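Local coordinates for protein bacterial fluorinating enzyme homolog (Thermus thermophilus, PDB 2CW5) that hydrolyses S-adenosyl-L-methionine to adenosine and L-methionine, works as a homotrimer and has no chlorinase or fluorinase activity, at residues C[156-159]-C[160-164]; C[89-92]-C[93-97]. All coordinates share one frame; numbering follows the deposited sequence.

Contact 1 of 2, residues C[156-159]-C[160-164]; sequences PEVP and VETLA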
# COMPACT_ATOMS: atom_id res chain seq x y z
N PRO C 156 -11.82 31.72 -5.45
CA PRO C 156 -11.18 33.04 -5.52
C PRO C 156 -9.66 32.99 -5.56
O PRO C 156 -9.03 32.18 -4.88
CB PRO C 156 -11.71 33.73 -4.27
CG PRO C 156 -11.84 32.60 -3.30
CD PRO C 156 -12.49 31.53 -4.15
N GLU C 157 -9.06 33.85 -6.37
CA GLU C 157 -7.61 33.91 -6.47
C GLU C 157 -7.01 34.67 -5.30
O GLU C 157 -7.58 35.66 -4.84
CB GLU C 157 -7.19 34.57 -7.79
CG GLU C 157 -5.69 34.88 -7.89
CD GLU C 157 -5.28 35.31 -9.29
OE1 GLU C 157 -6.03 36.10 -9.92
OE2 GLU C 157 -4.20 34.88 -9.76
N VAL C 158 -5.88 34.18 -4.79
CA VAL C 158 -5.20 34.82 -3.68
C VAL C 158 -3.74 35.07 -4.04
O VAL C 158 -3.18 34.37 -4.89
CB VAL C 158 -5.28 33.96 -2.40
CG1 VAL C 158 -6.73 33.77 -2.00
CG2 VAL C 158 -4.60 32.62 -2.64
N PRO C 159 -3.11 36.06 -3.40
CA PRO C 159 -1.70 36.41 -3.64
C PRO C 159 -0.77 35.27 -3.25
O PRO C 159 -0.89 34.73 -2.15
CB PRO C 159 -1.49 37.64 -2.77
CG PRO C 159 -2.88 38.23 -2.65
CD PRO C 159 -3.72 37.00 -2.44
N VAL C 160 0.16 34.91 -4.13
CA VAL C 160 1.09 33.83 -3.82
C VAL C 160 1.91 34.16 -2.58
O VAL C 160 2.39 33.27 -1.88
CB VAL C 160 2.07 33.54 -4.98
CG1 VAL C 160 1.33 32.88 -6.13
CG2 VAL C 160 2.74 34.83 -5.44
N GLU C 161 2.08 35.45 -2.31
CA GLU C 161 2.86 35.85 -1.14
C GLU C 161 2.16 35.45 0.16
O GLU C 161 2.80 35.40 1.21
CB GLU C 161 3.14 37.36 -1.15
CG GLU C 161 1.92 38.26 -1.27
CD GLU C 161 1.57 38.61 -2.71
OE1 GLU C 161 0.87 39.63 -2.91
OE2 GLU C 161 1.98 37.87 -3.63
N THR C 162 0.87 35.15 0.08
CA THR C 162 0.12 34.75 1.27
C THR C 162 0.25 33.25 1.55
O THR C 162 -0.17 32.77 2.60
CB THR C 162 -1.39 35.09 1.15
OG1 THR C 162 -2.00 34.26 0.15
CG2 THR C 162 -1.56 36.56 0.76
N LEU C 163 0.82 32.50 0.61
CA LEU C 163 1.00 31.06 0.80
C LEU C 163 1.95 30.77 1.96
O LEU C 163 2.92 31.48 2.17
CB LEU C 163 1.52 30.41 -0.49
CG LEU C 163 0.54 30.44 -1.67
CD1 LEU C 163 1.20 29.85 -2.91
CD2 LEU C 163 -0.71 29.64 -1.32
N ALA C 164 1.65 29.71 2.71
CA ALA C 164 2.48 29.34 3.85
C ALA C 164 3.72 28.55 3.45
O ALA C 164 3.71 27.81 2.47
CB ALA C 164 1.65 28.54 4.84

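Contact 2 of 2, residues C[89-92]-C[93-97]; sequences VGPD and NGLFT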
# COMPACT_ATOMS: atom_id res chain seq x y z
N VAL C 89 -1.89 21.00 -5.68
CA VAL C 89 -3.20 20.99 -5.04
C VAL C 89 -3.05 20.34 -3.68
O VAL C 89 -2.66 19.18 -3.56
CB VAL C 89 -4.22 20.19 -5.87
CG1 VAL C 89 -5.57 20.13 -5.14
CG2 VAL C 89 -4.38 20.82 -7.24
N GLY C 90 -3.35 21.10 -2.63
CA GLY C 90 -3.23 20.57 -1.29
C GLY C 90 -3.41 21.66 -0.25
O GLY C 90 -3.75 22.79 -0.59
N PRO C 91 -3.19 21.33 1.03
CA PRO C 91 -3.33 22.28 2.14
C PRO C 91 -2.25 23.35 2.15
O PRO C 91 -1.09 23.10 1.81
CB PRO C 91 -3.24 21.37 3.36
CG PRO C 91 -2.30 20.30 2.90
CD PRO C 91 -2.83 19.99 1.52
N ASP C 92 -2.65 24.56 2.51
CA ASP C 92 -1.74 25.70 2.58
C ASP C 92 -1.09 25.67 3.95
O ASP C 92 -1.36 26.51 4.81
CB ASP C 92 -2.52 27.00 2.37
CG ASP C 92 -1.63 28.22 2.24
OD1 ASP C 92 -0.44 28.07 1.87
OD2 ASP C 92 -2.12 29.34 2.50
N ASN C 93 -0.23 24.68 4.16
CA ASN C 93 0.45 24.52 5.43
C ASN C 93 1.96 24.35 5.29
O ASN C 93 2.64 23.89 6.21
CB ASN C 93 -0.13 23.32 6.20
CG ASN C 93 -0.02 22.01 5.42
OD1 ASN C 93 0.66 21.94 4.39
ND2 ASN C 93 -0.68 20.97 5.93
N GLY C 94 2.49 24.71 4.12
CA GLY C 94 3.93 24.61 3.91
C GLY C 94 4.40 23.29 3.33
O GLY C 94 5.60 23.11 3.09
N LEU C 95 3.47 22.37 3.11
CA LEU C 95 3.78 21.07 2.54
C LEU C 95 4.61 21.19 1.25
O LEU C 95 5.54 20.40 1.02
CB LEU C 95 2.46 20.34 2.22
CG LEU C 95 2.49 19.06 1.38
CD1 LEU C 95 3.38 18.03 2.04
CD2 LEU C 95 1.07 18.52 1.24
N PHE C 96 4.29 22.18 0.43
CA PHE C 96 4.97 22.39 -0.85
C PHE C 96 6.22 23.28 -0.81
O PHE C 96 6.75 23.64 -1.86
CB PHE C 96 3.98 22.98 -1.86
CG PHE C 96 2.83 22.07 -2.22
CD1 PHE C 96 3.04 20.92 -2.96
CD2 PHE C 96 1.53 22.38 -1.82
CE1 PHE C 96 1.97 20.08 -3.32
CE2 PHE C 96 0.45 21.56 -2.17
CZ PHE C 96 0.67 20.40 -2.92
N THR C 97 6.69 23.64 0.38
CA THR C 97 7.85 24.53 0.53
C THR C 97 9.08 24.21 -0.32
O THR C 97 9.59 25.08 -1.05
CB THR C 97 8.30 24.60 2.01
OG1 THR C 97 7.23 25.10 2.82
CG2 THR C 97 9.50 25.53 2.15
O HOH W 1 1.68 23.76 0.95
O HOH W 2 1.45 26.41 1.70

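Contact 1 of 2, residues C[156-159]-C[160-164]
V160 is the first residue of a short 3-10 turn, over whose start E161 and T162 turn back to touch P159. The turn follows edge strand 157-158 at the surface of the protein, away from the residues linked to activity. The CB of V160 sets off away from 156-159.

E161 comes next. Its CG stands between the backbone N and the carbonyl carbon (chi1 55°), and a bend at chi2 brings the carboxylate against CB of the proline, at the edge of the ring, leaving E161 OE1 3.1 Å from P159 CB. This is a close carbon-oxygen approach between a charged end and an apolar ring, with the two side chains crossing obliquely.

T162 makes the bonds. Its OG1 donates to P159 O at 2.6 Å, lying in the carbonyl plane, while T162 N reaches the same oxygen at 2.9 Å from well above that plane, an i+3 bond. Hydroxyl and amide thus approach one acceptor from different directions. The chi1 that presents OG1 (69°) also sets CG2 beside the backbone N, and T162 CG2 then rests 3.7 Å from P159 CB. R78 holds T162 OG1 as well, through NH2, and V158 pairs its backbone with A108 of the neighbouring strand.

At L163 the amide makes the next i+3 bond, to V160 O, 3.0 Å away, and the chain straightens afterwards.

P159 O thus takes two donors. Because T162 OG1 gives its proton to that oxygen and takes a bond from R78, the arginine's positive charge would be expected to polarise the hydroxyl and strengthen its grip on the turn.

Contact 2 of 2, residues C[89-92]-C[93-97]
P91 and N93 lie side by side and point the same way, the asparagine amide running along the proline ring with N93 ND2 3.5 Å from P91 CG. L95 CD2 is in apolar contact with the same ring carbon, P91 CG, at 4.2 Å. F96 meets the backbone with the rim of its ring: F96 CZ is 3.6 Å from V89 O, and F96 CE2 is near G90 N, both polar atoms lying in the ring plane. G90 has no side chain to stand in the way of that edge.

Behind these touches is a tightly bent backbone. N93 N makes a weak bond to P91 O, 3.0 Å long and bent to 138°, closing an inverse gamma turn centred on D92. The N93 side chain then turns back (chi1 59°), bringing OD1 3.1 Å from L95 N as the acceptor of an Asx turn. A type I turn from G94 to T97 follows, in which both N and OG1 of T97 donate to G94 O, the hydroxyl at 2.6 Å.

Two waters fill out the bend. Water 1 donates to P91 O and accepts from F96 N; water 2 donates to D92 OD1 and accepts from G94 N. Farther out, D92 OD2 forms a salt bridge with R78, and N93 ND2 donates to V69 O. P91 also touches D70, important for activity by similarity.

The N93 amide has both ends engaged, OD1 by L95 N and ND2 by V69 O, which fixes which way round it lies. With water bridging P91 to F96 and D92 to G94, and a proline whose carbonyl closes the gamma turn while its ring touches D70, which by similarity binds adenosine, the bend is consistent with a second-shell position.

In the fold
Following the chain from the N terminus, strand 87-89 leads straight into contact 2, whose turns reverse the chain before helix 99-102. Strand 107-110 and helix 133-147 come next, and only after strand 157-158, at the edge of the mixed sheet within this chain, does contact 1 curl the chain on its way to the C-terminal domain. The two are in series, neither nested nor crossing, with centres about 12 Å apart. They nevertheless meet: A164 N sits 2.8 Å from D92 OD1, a probable hydrogen bond, and L163 packs on D92. R78 forms a salt bridge with D92 and a hydrogen bond with T162, joining the surface turn at 160-162 to the buried bend at 89-97.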